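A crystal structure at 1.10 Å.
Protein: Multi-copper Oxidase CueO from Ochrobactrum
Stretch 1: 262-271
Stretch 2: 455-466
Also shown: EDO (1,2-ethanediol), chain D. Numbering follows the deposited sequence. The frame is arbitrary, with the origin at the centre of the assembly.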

# COMPACT_ATOMS: atom_id res chain seq x y z
N LEU A 262 -11.95 -1.69 -10.58
CA LEU A 262 -11.20 -0.82 -9.68
C LEU A 262 -9.69 -0.98 -9.88
O LEU A 262 -9.17 -2.07 -9.78
CB LEU A 262 -11.56 -1.17 -8.25
CG LEU A 262 -10.75 -0.45 -7.14
CD1 LEU A 262 -11.02 1.06 -7.16
CD2 LEU A 262 -11.16 -1.02 -5.80
N THR A 263 -9.01 0.13 -10.22
CA THR A 263 -7.54 0.09 -10.34
C THR A 263 -6.89 0.31 -8.98
O THR A 263 -7.28 1.27 -8.27
CB THR A 263 -7.03 1.11 -11.35
OG1 THR A 263 -7.54 0.73 -12.66
CG2 THR A 263 -5.53 1.23 -11.38
N ILE A 264 -5.92 -0.51 -8.63
CA ILE A 264 -5.15 -0.37 -7.40
C ILE A 264 -3.70 -0.56 -7.74
O ILE A 264 -3.28 -1.61 -8.21
CB ILE A 264 -5.61 -1.37 -6.31
CG1 ILE A 264 -7.12 -1.51 -6.20
CG2 ILE A 264 -5.00 -1.00 -4.97
CD1 ILE A 264 -7.62 -2.54 -5.35
N SER A 265 -2.89 0.50 -7.48
CA SER A 265 -1.45 0.44 -7.73
C SER A 265 -0.71 0.13 -6.43
O SER A 265 -1.30 0.24 -5.34
CB SER A 265 -0.98 1.77 -8.38
OG SER A 265 -1.03 2.86 -7.51
N PRO A 266 0.57 -0.25 -6.53
CA PRO A 266 1.31 -0.63 -5.31
C PRO A 266 1.27 0.44 -4.24
O PRO A 266 1.63 1.59 -4.49
CB PRO A 266 2.72 -0.90 -5.85
CG PRO A 266 2.47 -1.40 -7.26
CD PRO A 266 1.34 -0.53 -7.75
N GLY A 267 0.90 0.00 -3.03
CA GLY A 267 0.80 0.90 -1.90
C GLY A 267 -0.54 1.50 -1.64
O GLY A 267 -0.79 1.98 -0.52
N GLU A 268 -1.44 1.50 -2.63
CA GLU A 268 -2.79 1.99 -2.44
C GLU A 268 -3.64 0.97 -1.72
O GLU A 268 -3.46 -0.24 -1.85
CB GLU A 268 -3.46 2.32 -3.79
CG GLU A 268 -2.87 3.49 -4.56
CD GLU A 268 -3.82 3.84 -5.72
OE1 GLU A 268 -3.71 3.17 -6.78
OE2 GLU A 268 -4.67 4.75 -5.52
N ARG A 269 -4.64 1.56 -1.04
CA ARG A 269 -5.69 0.76 -0.39
C ARG A 269 -7.04 1.28 -0.80
O ARG A 269 -7.26 2.49 -0.89
CB ARG A 269 -5.62 0.81 1.16
CG ARG A 269 -4.39 0.14 1.78
CD ARG A 269 -3.15 1.01 1.82
NE ARG A 269 -3.30 2.09 2.78
CZ ARG A 269 -2.64 3.24 2.73
NH1 ARG A 269 -1.79 3.51 1.72
NH2 ARG A 269 -2.80 4.13 3.71
N TYR A 270 -8.00 0.36 -0.97
CA TYR A 270 -9.40 0.73 -1.12
C TYR A 270 -10.23 -0.25 -0.28
O TYR A 270 -10.01 -1.47 -0.32
CB TYR A 270 -9.88 0.65 -2.57
CG TYR A 270 -9.27 1.72 -3.44
CD1 TYR A 270 -9.84 2.98 -3.51
CD2 TYR A 270 -8.10 1.51 -4.15
CE1 TYR A 270 -9.27 3.98 -4.31
CE2 TYR A 270 -7.54 2.49 -4.95
CZ TYR A 270 -8.13 3.72 -5.00
OH TYR A 270 -7.55 4.76 -5.75
N GLU A 271 -11.22 0.31 0.42
CA GLU A 271 -12.23 -0.53 1.11
C GLU A 271 -13.51 -0.49 0.27
O GLU A 271 -13.97 0.61 -0.09
CB GLU A 271 -12.50 -0.03 2.51
CG GLU A 271 -11.28 0.08 3.41
CD GLU A 271 -11.60 0.45 4.83
OE1 GLU A 271 -12.54 -0.10 5.40
OE2 GLU A 271 -10.94 1.35 5.36
N ALA A 455 -15.15 10.04 -7.67
CA ALA A 455 -15.40 10.11 -6.25
C ALA A 455 -14.53 9.14 -5.42
O ALA A 455 -14.01 9.51 -4.37
CB ALA A 455 -16.88 9.87 -5.92
N HIS A 456 -14.37 7.92 -5.91
CA HIS A 456 -13.62 6.93 -5.16
C HIS A 456 -12.14 7.31 -4.95
O HIS A 456 -11.49 6.73 -4.04
CB HIS A 456 -13.76 5.52 -5.71
CG HIS A 456 -13.04 5.22 -6.99
ND1 HIS A 456 -13.51 5.58 -8.24
CD2 HIS A 456 -11.94 4.46 -7.24
CE1 HIS A 456 -12.73 5.06 -9.18
NE2 HIS A 456 -11.74 4.39 -8.61
N GLN A 457 -11.61 8.21 -5.81
CA GLN A 457 -10.22 8.64 -5.71
C GLN A 457 -10.10 10.05 -5.16
O GLN A 457 -9.02 10.63 -5.26
CB GLN A 457 -9.58 8.56 -7.07
CG GLN A 457 -9.54 7.14 -7.63
CD GLN A 457 -9.10 7.03 -9.09
OE1 GLN A 457 -8.88 8.03 -9.76
NE2 GLN A 457 -8.88 5.79 -9.55
N SER A 458 -11.17 10.60 -4.58
CA SER A 458 -11.23 12.03 -4.24
C SER A 458 -10.98 12.35 -2.78
O SER A 458 -10.89 13.53 -2.44
CB SER A 458 -12.57 12.62 -4.65
OG SER A 458 -13.63 12.09 -3.82
N GLY A 459 -10.91 11.33 -1.93
CA GLY A 459 -10.73 11.57 -0.49
C GLY A 459 -9.26 11.80 -0.11
O GLY A 459 -8.43 12.13 -0.95
N TRP A 460 -8.97 11.62 1.17
CA TRP A 460 -7.55 11.70 1.58
C TRP A 460 -6.77 10.52 1.09
O TRP A 460 -7.23 9.35 1.28
CB TRP A 460 -7.44 11.83 3.10
CG TRP A 460 -7.76 13.17 3.62
CD1 TRP A 460 -8.83 13.57 4.37
CD2 TRP A 460 -6.98 14.38 3.39
NE1 TRP A 460 -8.78 14.91 4.62
CE2 TRP A 460 -7.63 15.44 4.05
CE3 TRP A 460 -5.78 14.62 2.74
CZ2 TRP A 460 -7.10 16.72 4.07
CZ3 TRP A 460 -5.26 15.92 2.79
CH2 TRP A 460 -5.88 16.92 3.45
N LYS A 461 -5.61 10.77 0.48
CA LYS A 461 -4.78 9.69 -0.03
C LYS A 461 -3.32 9.94 0.34
O LYS A 461 -2.90 11.05 0.71
CB LYS A 461 -4.97 9.52 -1.55
CG LYS A 461 -6.32 8.76 -1.83
CD LYS A 461 -6.62 8.42 -3.24
CE LYS A 461 -5.60 7.55 -3.87
NZ LYS A 461 -5.31 6.22 -3.24
N ASP A 462 -2.54 8.85 0.28
CA ASP A 462 -1.09 8.94 0.42
C ASP A 462 -0.35 8.29 -0.72
O ASP A 462 0.88 8.44 -0.78
CB ASP A 462 -0.60 8.41 1.81
CG ASP A 462 -0.94 6.95 2.07
OD1 ASP A 462 -0.57 6.09 1.21
OD2 ASP A 462 -1.55 6.65 3.12
N THR A 463 -1.02 7.55 -1.62
CA THR A 463 -0.40 6.86 -2.72
C THR A 463 -1.38 7.05 -3.91
O THR A 463 -2.58 6.90 -3.71
CB THR A 463 -0.17 5.38 -2.43
OG1 THR A 463 0.56 5.27 -1.18
CG2 THR A 463 0.58 4.69 -3.50
N ALA A 464 -0.88 7.35 -5.10
CA ALA A 464 -1.75 7.56 -6.28
C ALA A 464 -1.05 7.17 -7.54
O ALA A 464 0.13 7.50 -7.71
CB ALA A 464 -2.20 8.97 -6.38
N LEU A 465 -1.77 6.53 -8.46
CA LEU A 465 -1.20 6.16 -9.73
C LEU A 465 -1.24 7.37 -10.68
O LEU A 465 -2.31 7.89 -10.99
CB LEU A 465 -1.94 4.97 -10.35
CG LEU A 465 -1.32 4.36 -11.60
CD1 LEU A 465 0.12 3.87 -11.41
CD2 LEU A 465 -2.21 3.26 -12.16
N ILE A 466 -0.06 7.78 -11.14
CA ILE A 466 0.13 8.92 -12.07
C ILE A 466 0.32 8.33 -13.43
O ILE A 466 1.16 7.49 -13.68
CB ILE A 466 1.29 9.79 -11.65
CG1 ILE A 466 1.32 10.06 -10.14
CG2 ILE A 466 1.29 11.08 -12.47
CD1 ILE A 466 0.10 10.67 -9.55
C1 EDO D . -5.70 7.12 -8.15
O1 EDO D . -4.51 6.52 -7.64
C2 EDO D . -5.36 8.03 -9.31
O2 EDO D . -4.85 7.31 -10.45
O HOH W 1 -10.26 2.79 -10.47

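Two salt bridges anchor this contact, and both draw on consecutive residues of the first stretch. Arg269 meets Asp462 end-on: NH1 of Arg269 lies 2.9 Å from OD1 of Asp462, and NH2 of Arg269 lies 2.9 Å from OD2 of Asp462, with N-H...O angles of 165° and 164°. Two nearly linear hydrogen bonds of equal length define a bidentate pairing, in which the carboxylate lies at the edge of the guanidinium, near its plane. Further bonds hold both partners in place: NH1 of Arg269 also donates to O of Gly267 (2.9 Å), and OG1 of Thr463 donates to OD1 of Asp462 (2.8 Å).

The second bridge joins NZ of Lys461 to OE2 of Glu268 at 2.8 Å. The ammonium also donates to O of Thr463, 2.9 Å from NZ of Lys461, so the lysine ties its own stretch to the other. Glu268 is similarly divided. Its OE1 accepts from N of Ser265 (2.9 Å, 163°) and from OG of Ser265 (2.8 Å), bracing the type II turn from Ser265 to Glu268, whose backbone bond runs from N of Glu268 to O of Ser265 at 3.0 Å. OH of Tyr270 lies 2.9 Å from OE2 of Glu268.

The 1,2-ethanediol, probably from the crystallisation liquor, extends this network. Its O1 donates to OE2 of Glu268 (2.8 Å) and accepts from N of Leu465 (2.9 Å, 159°), while its O2 donates to O of Leu465 (2.7 Å). It thus links the glutamate to the backbone of the second stretch, where N of Leu465 is 4.2 Å from OE1 of Glu268, too far for a direct hydrogen bond. A water makes another indirect link: it accepts from N of Thr263 and hydrogen-bonds NE2 of His456, each 2.9 Å from its oxygen.

Packing surrounds these polar links. Thr463 points toward the turn, its CG2 3.4 Å from O of Pro266 and 3.8 Å from CG of Glu268. Gly267 has phi/psi of 93/-19°, where a CB would jam against the preceding carbonyl oxygen; an ideal CB would also sit 3.2 Å from CG2 of Thr463. Leu465 likewise points toward the first stretch, placing CB 3.7 Å from OG of Ser265 and CD2 4.0 Å from CG2 of Thr263. Near His456, CD1 of Leu262 approaches CD2 of the imidazole at 3.5 Å, and CE1 of Tyr270 comes within 3.5 Å of O of His456. The Tyr270 and His456 rings form an oblique pair, with centroids 5.9 Å apart and planes at 55°.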